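Local coordinates for protein histidine--tRNA ligase (Thermus thermophilus HB27, PDB 4RDX) that charges tRNA(His) with histidine in an ATP-dependent reaction, working as a homodimeric class II aminoacyl-tRNA synthetase, at residues E132-E137 and G288-L293; K162-S167 and E272-E277; A175-Y180 and L222-M227. All coordinates share one frame; numbering follows the deposited sequence.

Contact 1: residues E132-E137 and G288-L293; sequences EALGSE and GRYDGL. With HIS (histidine), chain D.
Tyr290 OH donates a hydrogen bond to Glu132 OE1. The modelled length is very short, so its exact value is doubtful. OE1 lies in the plane of the tyrosine ring, at its edge. The ring and the carboxylate are turned 55° apart. Glu132 OE2 takes a weak hydrogen bond from NE2 of the bound histidine (2.6 Å) and one from Thr85. A bend in the Glu132 chain at chi2 (-58°) helps bring the carboxylate to both partners.

Arg289 NH1 donates a hydrogen bond to Ser136 O at 3.2 Å, in the carbonyl plane and on a lone pair. The carbonyl O of Glu137 lies over one face of the same guanidinium, whose NH2 forms a salt bridge with Asp142. Water 1 donates to Glu137 OE2 (2.6 Å) and, weakly, to Asp291 OD2. Arg301 makes salt bridges to both acids, which probably offsets the repulsion between them.

Apolar contact between the two segments comes from Leu134 CD2, 3.8 Å from Tyr290 CE1 at the ring edge.

Glu132 and Tyr290 both belong to the histidine pocket. One Glu132 oxygen meets Tyr290 and the other the ligand imidazole, consistent with Glu132 helping to recognise the substrate side chain.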
loop_
_atom_site.group_PDB
_atom_site.type_symbol
_atom_site.label_atom_id
_atom_site.label_comp_id
_atom_site.label_asym_id
_atom_site.label_seq_id
_atom_site.Cartn_x
_atom_site.Cartn_y
_atom_site.Cartn_z
ATOM N N GLU A 132 -9.434 11.694 9.527
ATOM C CA GLU A 132 -9.763 12.165 10.869
ATOM C C GLU A 132 -9.319 13.606 11.093
ATOM O O GLU A 132 -8.216 13.996 10.732
ATOM C CB GLU A 132 -9.135 11.275 11.947
ATOM C CG GLU A 132 -9.538 9.815 11.886
ATOM C CD GLU A 132 -11.037 9.604 11.991
ATOM O OE1 GLU A 132 -11.710 10.409 12.667
ATOM O OE2 GLU A 132 -11.541 8.634 11.389
ATOM N N ALA A 133 -10.206 14.394 11.685
ATOM C CA ALA A 133 -9.870 15.715 12.181
ATOM C C ALA A 133 -9.955 15.641 13.695
ATOM O O ALA A 133 -11.029 15.371 14.260
ATOM C CB ALA A 133 -10.823 16.754 11.634
ATOM N N LEU A 134 -8.812 15.859 14.341
ATOM C CA LEU A 134 -8.694 15.676 15.781
ATOM C C LEU A 134 -8.291 16.962 16.493
ATOM O O LEU A 134 -7.467 17.734 15.993
ATOM C CB LEU A 134 -7.674 14.575 16.086
ATOM C CG LEU A 134 -7.992 13.167 15.578
ATOM C CD1 LEU A 134 -6.723 12.334 15.469
ATOM C CD2 LEU A 134 -8.991 12.486 16.494
ATOM N N GLY A 135 -8.884 17.189 17.661
ATOM C CA GLY A 135 -8.483 18.291 18.515
ATOM C C GLY A 135 -9.453 19.457 18.580
ATOM O O GLY A 135 -9.125 20.500 19.143
ATOM N N SER A 136 -10.644 19.291 18.018
ATOM C CA SER A 136 -11.626 20.368 18.039
ATOM C C SER A 136 -13.081 19.892 17.960
ATOM O O SER A 136 -13.374 18.840 17.392
ATOM C CB SER A 136 -11.317 21.385 16.935
ATOM O OG SER A 136 -12.377 22.321 16.781
ATOM N N GLU A 137 -13.975 20.692 18.542
ATOM C CA GLU A 137 -15.405 20.388 18.641
ATOM C C GLU A 137 -16.229 21.170 17.605
ATOM O O GLU A 137 -17.416 20.905 17.410
ATOM C CB GLU A 137 -15.900 20.723 20.055
ATOM C CG GLU A 137 -17.323 20.280 20.381
ATOM C CD GLU A 137 -17.401 18.834 20.821
ATOM O OE1 GLU A 137 -16.465 18.370 21.504
ATOM O OE2 GLU A 137 -18.399 18.162 20.485
ATOM N N GLY A 288 -18.499 10.161 11.255
ATOM C CA GLY A 288 -19.148 11.046 12.196
ATOM C C GLY A 288 -18.219 11.518 13.294
ATOM O O GLY A 288 -16.991 11.427 13.183
ATOM N N ARG A 289 -18.827 12.021 14.363
ATOM C CA ARG A 289 -18.102 12.576 15.496
ATOM C C ARG A 289 -17.978 11.564 16.633
ATOM O O ARG A 289 -18.864 10.735 16.847
ATOM C CB ARG A 289 -18.795 13.855 15.980
ATOM C CG ARG A 289 -18.164 14.517 17.193
ATOM C CD ARG A 289 -18.611 15.967 17.329
ATOM N NE ARG A 289 -18.002 16.826 16.317
ATOM C CZ ARG A 289 -16.738 17.239 16.352
ATOM N NH1 ARG A 289 -15.943 16.861 17.347
ATOM N NH2 ARG A 289 -16.265 18.023 15.392
ATOM N N TYR A 290 -16.859 11.636 17.344
ATOM C CA TYR A 290 -16.601 10.795 18.498
ATOM C C TYR A 290 -15.925 11.604 19.593
ATOM O O TYR A 290 -15.241 12.610 19.331
ATOM C CB TYR A 290 -15.736 9.593 18.120
ATOM C CG TYR A 290 -14.534 9.943 17.271
ATOM C CD1 TYR A 290 -13.314 10.270 17.854
ATOM C CD2 TYR A 290 -14.618 9.939 15.886
ATOM C CE1 TYR A 290 -12.214 10.582 17.073
ATOM C CE2 TYR A 290 -13.530 10.255 15.103
ATOM C CZ TYR A 290 -12.331 10.576 15.698
ATOM O OH TYR A 290 -11.248 10.888 14.909
ATOM N N ASP A 291 -16.119 11.137 20.820
ATOM C CA ASP A 291 -15.631 11.810 22.005
ATOM C C ASP A 291 -15.642 10.786 23.130
ATOM O O ASP A 291 -16.704 10.331 23.553
ATOM C CB ASP A 291 -16.550 12.982 22.344
ATOM C CG ASP A 291 -15.875 14.027 23.203
ATOM O OD1 ASP A 291 -14.665 14.269 23.007
ATOM O OD2 ASP A 291 -16.557 14.609 24.073
ATOM N N GLY A 292 -14.457 10.409 23.601
ATOM C CA GLY A 292 -14.335 9.377 24.613
ATOM C C GLY A 292 -13.358 8.296 24.194
ATOM O O GLY A 292 -12.871 7.530 25.023
ATOM N N LEU A 293 -13.070 8.248 22.897
ATOM C CA LEU A 293 -12.180 7.246 22.321
ATOM C C LEU A 293 -10.771 7.304 22.917
ATOM O O LEU A 293 -10.233 6.288 23.359
ATOM C CB LEU A 293 -12.129 7.416 20.797
ATOM C CG LEU A 293 -11.482 6.334 19.926
ATOM C CD1 LEU A 293 -11.736 4.954 20.501
ATOM C CD2 LEU A 293 -12.021 6.422 18.504
HETATM N N HIS D . -17.401 3.207 10.833
HETATM C CA HIS D . -16.953 4.488 11.365
HETATM C C HIS D . -18.089 5.494 11.269
HETATM O O HIS D . -18.128 6.479 12.004
HETATM C CB HIS D . -15.726 4.979 10.590
HETATM C CG HIS D . -15.163 6.274 11.105
HETATM N ND1 HIS D . -15.596 6.876 12.258
HETATM C CD2 HIS D . -14.199 7.070 10.591
HETATM C CE1 HIS D . -14.927 7.991 12.449
HETATM N NE2 HIS D . -14.064 8.140 11.455
HETATM O OXT HIS D . -18.995 5.340 10.451
HETATM O O HOH W 1 -18.377 16.055 22.063
#

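Contact 2: residues K162-S167 and E272-E277; sequences KVKLSS and EVHHEE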
loop_
_atom_site.group_PDB
_atom_site.type_symbol
_atom_site.label_atom_id
_atom_site.label_comp_id
_atom_site.label_asym_id
_atom_site.label_seq_id
_atom_site.Cartn_x
_atom_site.Cartn_y
_atom_site.Cartn_z
ATOM N N LYS A 162 -26.233 9.129 -2.573
ATOM C CA LYS A 162 -27.129 9.635 -1.532
ATOM C C LYS A 162 -26.418 9.921 -0.213
ATOM O O LYS A 162 -25.984 9.003 0.484
ATOM C CB LYS A 162 -28.320 8.707 -1.279
ATOM C CG LYS A 162 -29.281 9.294 -0.246
ATOM C CD LYS A 162 -30.190 8.254 0.374
ATOM C CE LYS A 162 -31.276 7.821 -0.586
ATOM N NZ LYS A 162 -32.097 6.728 -0.001
ATOM N N VAL A 163 -26.313 11.202 0.127
ATOM C CA VAL A 163 -25.744 11.607 1.406
ATOM C C VAL A 163 -26.802 11.561 2.502
ATOM O O VAL A 163 -27.825 12.241 2.422
ATOM C CB VAL A 163 -25.157 13.030 1.343
ATOM C CG1 VAL A 163 -24.541 13.408 2.684
ATOM C CG2 VAL A 163 -24.129 13.132 0.226
ATOM N N LYS A 164 -26.555 10.744 3.520
ATOM C CA LYS A 164 -27.427 10.673 4.683
ATOM C C LYS A 164 -26.754 11.356 5.862
ATOM O O LYS A 164 -25.581 11.101 6.148
ATOM C CB LYS A 164 -27.725 9.220 5.054
ATOM C CG LYS A 164 -28.409 8.412 3.971
ATOM C CD LYS A 164 -28.837 7.059 4.516
ATOM C CE LYS A 164 -29.631 6.274 3.490
ATOM N NZ LYS A 164 -30.221 5.041 4.079
ATOM N N LEU A 165 -27.504 12.217 6.541
ATOM C CA LEU A 165 -27.012 12.931 7.713
ATOM C C LEU A 165 -27.972 12.780 8.887
ATOM O O LEU A 165 -29.193 12.776 8.708
ATOM C CB LEU A 165 -26.824 14.419 7.397
ATOM C CG LEU A 165 -26.494 15.316 8.601
ATOM C CD1 LEU A 165 -25.065 15.098 9.067
ATOM C CD2 LEU A 165 -26.757 16.787 8.303
ATOM N N SER A 166 -27.412 12.654 10.086
ATOM C CA SER A 166 -28.203 12.614 11.310
ATOM C C SER A 166 -27.328 12.847 12.538
ATOM O O SER A 166 -26.165 13.233 12.422
ATOM C CB SER A 166 -28.936 11.278 11.441
ATOM O OG SER A 166 -29.987 11.368 12.388
ATOM N N SER A 167 -27.900 12.613 13.713
ATOM C CA SER A 167 -27.171 12.755 14.963
ATOM C C SER A 167 -27.563 11.660 15.948
ATOM O O SER A 167 -28.744 11.357 16.118
ATOM C CB SER A 167 -27.421 14.135 15.577
ATOM O OG SER A 167 -26.920 14.203 16.902
ATOM N N GLU A 272 -23.596 8.941 6.317
ATOM C CA GLU A 272 -23.261 7.856 5.406
ATOM C C GLU A 272 -23.401 8.346 3.975
ATOM O O GLU A 272 -24.068 9.340 3.727
ATOM C CB GLU A 272 -24.192 6.666 5.630
ATOM C CG GLU A 272 -24.062 6.010 6.986
ATOM C CD GLU A 272 -25.158 5.003 7.239
ATOM O OE1 GLU A 272 -26.131 4.982 6.458
ATOM O OE2 GLU A 272 -25.051 4.231 8.216
ATOM N N VAL A 273 -22.764 7.660 3.034
ATOM C CA VAL A 273 -22.998 7.927 1.616
ATOM C C VAL A 273 -23.305 6.618 0.900
ATOM O O VAL A 273 -22.553 5.651 1.011
ATOM C CB VAL A 273 -21.805 8.627 0.932
ATOM C CG1 VAL A 273 -22.062 8.774 -0.561
ATOM C CG2 VAL A 273 -21.551 9.985 1.562
ATOM N N HIS A 274 -24.417 6.585 0.175
ATOM C CA HIS A 274 -24.859 5.358 -0.475
ATOM C C HIS A 274 -24.854 5.451 -1.991
ATOM O O HIS A 274 -24.879 6.541 -2.564
ATOM C CB HIS A 274 -26.260 4.981 -0.000
ATOM C CG HIS A 274 -26.306 4.496 1.418
ATOM N ND1 HIS A 274 -26.370 3.164 1.740
ATOM C CD2 HIS A 274 -26.293 5.176 2.587
ATOM C CE1 HIS A 274 -26.398 3.035 3.059
ATOM N NE2 HIS A 274 -26.352 4.240 3.593
ATOM N N HIS A 275 -24.827 4.289 -2.631
ATOM C CA HIS A 275 -24.931 4.208 -4.079
ATOM C C HIS A 275 -25.857 3.061 -4.464
ATOM O O HIS A 275 -25.844 2.003 -3.832
ATOM C CB HIS A 275 -23.548 4.019 -4.712
ATOM C CG HIS A 275 -23.515 4.302 -6.182
ATOM N ND1 HIS A 275 -23.816 3.348 -7.129
ATOM C CD2 HIS A 275 -23.222 5.432 -6.864
ATOM C CE1 HIS A 275 -23.709 3.878 -8.334
ATOM N NE2 HIS A 275 -23.351 5.145 -8.201
ATOM N N GLU A 276 -26.667 3.276 -5.496
ATOM C CA GLU A 276 -27.554 2.231 -5.998
ATOM C C GLU A 276 -26.763 1.129 -6.687
ATOM O O GLU A 276 -25.570 1.290 -6.961
ATOM C CB GLU A 276 -28.602 2.809 -6.949
ATOM C CG GLU A 276 -28.035 3.415 -8.215
ATOM C CD GLU A 276 -27.580 4.845 -8.027
ATOM O OE1 GLU A 276 -26.878 5.130 -7.033
ATOM O OE2 GLU A 276 -27.941 5.689 -8.871
ATOM N N GLU A 277 -27.442 0.019 -6.970
ATOM C CA GLU A 277 -26.790 -1.202 -7.424
ATOM C C GLU A 277 -25.760 -1.651 -6.380
ATOM O O GLU A 277 -25.958 -1.428 -5.186
ATOM C CB GLU A 277 -26.175 -1.027 -8.820
ATOM C CG GLU A 277 -27.190 -0.677 -9.916
ATOM C CD GLU A 277 -26.919 0.667 -10.558
ATOM O OE1 GLU A 277 -26.191 1.473 -9.949
ATOM O OE2 GLU A 277 -27.434 0.916 -11.669
#
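Val163 faces Val273 in a non-hydrogen-bonded pair of two antiparallel strands, with hydrogen-bonded pairs on either side of it. One is Lys162 with His274, the other Lys164 with Glu272. Each is closed by two backbone hydrogen bonds. Lys162 N gives to His274 O and His274 N gives to Lys162 O, both at 2.9 Å. Lys164 and Glu272 exchange bonds in the same way. The short strand axes run 152° apart in direction. Val273 CA adds a CA-H...O contact to Lys162 O at 3.4 Å.

The polar side chains gather on the face that carries Lys164, Glu272 and His274. His274 NE2 donates to Glu272 OE1 (3.0 Å) with a nearly straight N-H...O angle of 172°. The oxygen lies in the imidazole plane, but the donor stands above the carboxylate plane. Ser282 binds ND1 of His274, so the ring is held at both nitrogens and its rotation is fixed. Glu272 OE2 has its own partner in a salt bridge to Arg261, a residue of the histidine pocket. Glu272 thus probably acts as a second-shell residue that helps position Arg261.

Apolar contact comes from the extended Lys164 chain. With CG beside the backbone N (chi1 -60°), it crosses the imidazole and puts Lys164 CE 3.6 Å from His274 CD2. NZ ends over one ring face. Lys164 NZ stays 4.7 Å from Glu272 OE1, beyond a salt bridge but close enough for a general attraction. On the opposite face of the sheet, Val163 CG2 and Val273 CG2 meet loosely at 4.3 Å.

This valine face rests on helix 139-156, through Tyr150, Leu149 and Leu153. Strand 269-275 has strand 283-290 as its other neighbour in the class II catalytic sheet, and strand 161-167 has the short strand 254-255.

Contact 3: residues A175-Y180 and L222-M227; sequences ARYNAY and LGVRPM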
loop_
_atom_site.group_PDB
_atom_site.type_symbol
_atom_site.label_atom_id
_atom_site.label_comp_id
_atom_site.label_asym_id
_atom_site.label_seq_id
_atom_site.Cartn_x
_atom_site.Cartn_y
_atom_site.Cartn_z
ATOM N N ALA A 175 -29.641 7.475 25.783
ATOM C CA ALA A 175 -30.221 6.766 26.920
ATOM C C ALA A 175 -31.729 6.995 26.973
ATOM O O ALA A 175 -32.508 6.049 27.159
ATOM C CB ALA A 175 -29.568 7.215 28.216
ATOM N N ARG A 176 -32.127 8.256 26.803
ATOM C CA ARG A 176 -33.539 8.622 26.739
ATOM C C ARG A 176 -34.249 7.862 25.624
ATOM O O ARG A 176 -35.300 7.257 25.844
ATOM C CB ARG A 176 -33.705 10.134 26.526
ATOM C CG ARG A 176 -34.054 10.930 27.779
ATOM C CD ARG A 176 -34.329 12.398 27.467
ATOM N NE ARG A 176 -33.149 13.235 27.657
ATOM C CZ ARG A 176 -32.614 13.996 26.710
ATOM N NH1 ARG A 176 -33.157 14.035 25.503
ATOM N NH2 ARG A 176 -31.537 14.722 26.967
ATOM N N TYR A 177 -33.663 7.884 24.430
ATOM C CA TYR A 177 -34.285 7.252 23.273
ATOM C C TYR A 177 -34.438 5.745 23.459
ATOM O O TYR A 177 -35.455 5.170 23.076
ATOM C CB TYR A 177 -33.520 7.564 21.986
ATOM C CG TYR A 177 -34.337 7.291 20.748
ATOM C CD1 TYR A 177 -35.580 7.887 20.578
ATOM C CD2 TYR A 177 -33.878 6.438 19.754
ATOM C CE1 TYR A 177 -36.342 7.644 19.457
ATOM C CE2 TYR A 177 -34.637 6.189 18.622
ATOM C CZ TYR A 177 -35.867 6.795 18.483
ATOM O OH TYR A 177 -36.624 6.551 17.364
ATOM N N ASN A 178 -33.437 5.115 24.067
ATOM C CA ASN A 178 -33.504 3.692 24.373
ATOM C C ASN A 178 -34.579 3.341 25.408
ATOM O O ASN A 178 -35.356 2.403 25.210
ATOM C CB ASN A 178 -32.133 3.179 24.822
ATOM C CG ASN A 178 -31.179 2.960 23.661
ATOM O OD1 ASN A 178 -31.480 3.303 22.523
ATOM N ND2 ASN A 178 -30.020 2.382 23.952
ATOM N N ALA A 179 -34.615 4.092 26.508
ATOM C CA ALA A 179 -35.653 3.907 27.523
ATOM C C ALA A 179 -37.050 4.082 26.924
ATOM O O ALA A 179 -37.992 3.375 27.291
ATOM C CB ALA A 179 -35.449 4.871 28.688
ATOM N N TYR A 180 -37.170 5.027 25.995
ATOM C CA TYR A 180 -38.435 5.301 25.322
ATOM C C TYR A 180 -38.847 4.167 24.381
ATOM O O TYR A 180 -40.000 3.728 24.393
ATOM C CB TYR A 180 -38.352 6.632 24.569
ATOM C CG TYR A 180 -39.401 6.804 23.496
ATOM C CD1 TYR A 180 -40.725 7.071 23.824
ATOM C CD2 TYR A 180 -39.065 6.705 22.152
ATOM C CE1 TYR A 180 -41.685 7.229 22.841
ATOM C CE2 TYR A 180 -40.016 6.863 21.163
ATOM C CZ TYR A 180 -41.323 7.124 21.514
ATOM O OH TYR A 180 -42.273 7.279 20.532
ATOM N N LEU A 222 -47.650 2.351 15.701
ATOM C CA LEU A 222 -47.434 2.809 17.072
ATOM C C LEU A 222 -46.973 4.266 17.095
ATOM O O LEU A 222 -46.837 4.868 18.162
ATOM C CB LEU A 222 -46.426 1.919 17.806
ATOM C CG LEU A 222 -46.818 0.458 18.034
ATOM C CD1 LEU A 222 -45.892 -0.187 19.054
ATOM C CD2 LEU A 222 -48.272 0.335 18.465
ATOM N N GLY A 223 -46.731 4.823 15.912
ATOM C CA GLY A 223 -46.357 6.220 15.775
ATOM C C GLY A 223 -45.042 6.578 16.448
ATOM O O GLY A 223 -44.864 7.708 16.911
ATOM N N VAL A 224 -44.130 5.608 16.503
ATOM C CA VAL A 224 -42.818 5.774 17.136
ATOM C C VAL A 224 -42.109 7.044 16.675
ATOM O O VAL A 224 -42.014 7.312 15.476
ATOM C CB VAL A 224 -41.919 4.536 16.887
ATOM C CG1 VAL A 224 -40.464 4.854 17.159
ATOM C CG2 VAL A 224 -42.370 3.372 17.755
ATOM N N ARG A 225 -41.637 7.833 17.637
ATOM C CA ARG A 225 -40.956 9.085 17.336
ATOM C C ARG A 225 -39.507 8.823 16.929
ATOM O O ARG A 225 -38.911 7.834 17.353
ATOM C CB ARG A 225 -41.009 10.015 18.549
ATOM C CG ARG A 225 -42.380 10.093 19.194
ATOM C CD ARG A 225 -42.377 11.039 20.378
ATOM N NE ARG A 225 -42.337 12.433 19.947
ATOM C CZ ARG A 225 -43.297 13.317 20.195
ATOM N NH1 ARG A 225 -44.371 12.955 20.883
ATOM N NH2 ARG A 225 -43.179 14.565 19.762
ATOM N N PRO A 226 -38.939 9.706 16.093
ATOM C CA PRO A 226 -37.555 9.557 15.629
ATOM C C PRO A 226 -36.541 9.928 16.706
ATOM O O PRO A 226 -36.900 10.565 17.695
ATOM C CB PRO A 226 -37.472 10.558 14.475
ATOM C CG PRO A 226 -38.466 11.610 14.834
ATOM C CD PRO A 226 -39.600 10.878 15.492
ATOM N N MET A 227 -35.286 9.532 16.506
ATOM C CA MET A 227 -34.204 9.908 17.410
ATOM C C MET A 227 -34.031 11.426 17.402
ATOM O O MET A 227 -33.583 12.018 18.386
ATOM C CB MET A 227 -32.902 9.209 16.998
ATOM C CG MET A 227 -31.651 9.701 17.724
ATOM S SD MET A 227 -31.692 9.354 19.490
ATOM C CE MET A 227 -30.803 10.773 20.127
#
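The carbonyl O of Arg225 accepts a hydrogen bond from Tyr177 OH at 2.6 Å. The hydroxyl lies in the carbonyl plane, on a lone pair. Arg225 O itself lies in the plane of the Tyr177 ring, at its edge. One turn further along the helix, Tyr180 OH accepts from the N-H of the same residue: Arg225 N donates to Tyr180 OH at 3.0 Å, with a straight N-H...O angle of 169°. Two tyrosines thus hold the N-H and the C=O of one loop residue. Both rings are thrown out from the helix with CG anti to the backbone N (chi1 -163° for Tyr177 and 161° for Tyr180).

Met227 covers Tyr177. Its CA lies over the centre of one ring face, 3.7 Å from the centroid, in a CH-pi contact. Its side chain turns back along the ring toward the helix, bent at chi2 and chi3. Met227 SD approaches the ring obliquely, 4.1 Å from the centroid, in a Met-aromatic contact, and also touches Tyr177 CB at 3.6 Å. The Arg225 side chain runs across Tyr180 at about a right angle, with CG beside the hydroxyl. Val224 CG1 comes only loosely near Tyr177 OH.

Phe230 meets both tyrosines, edge-to-face with Tyr177. Gly223 ends helix 213-221 in a Schellman motif, after which the chain extends past the rings.

The contact lies in a mainly helical part inserted between strands of the catalytic sheet, probably the insertion domain of histidyl-tRNA synthetases. Here the loop has no regular structure, and tyrosine hydroxyls serve the backbone groups of Arg225 while the CH-pi and sulfur contacts of Met227 pack against Tyr177.

The three contacts nest without crossing. From the N terminus, the end of strand 125-134, with the turn after it, forms 132-137 and opens the outermost loop. Helix 139-156 then runs to strand 161-167, where contact 2 opens, and helix 171-185 follows with the first half of contact 3. Contact 3 closes first, at 222-227, before helix 233-248. Contact 2 closes at 272-277, and contact 1 at 288-293. Both lie on one catalytic sheet: contact 2 pairs adjacent strands, while strand 304-310 lies between the two strands of contact 1. Contact 3 belongs to the helical region that follows strand 161-167 in the chain. Met227 CG packs on Ser167 O of contact 2, 3.7 Å away.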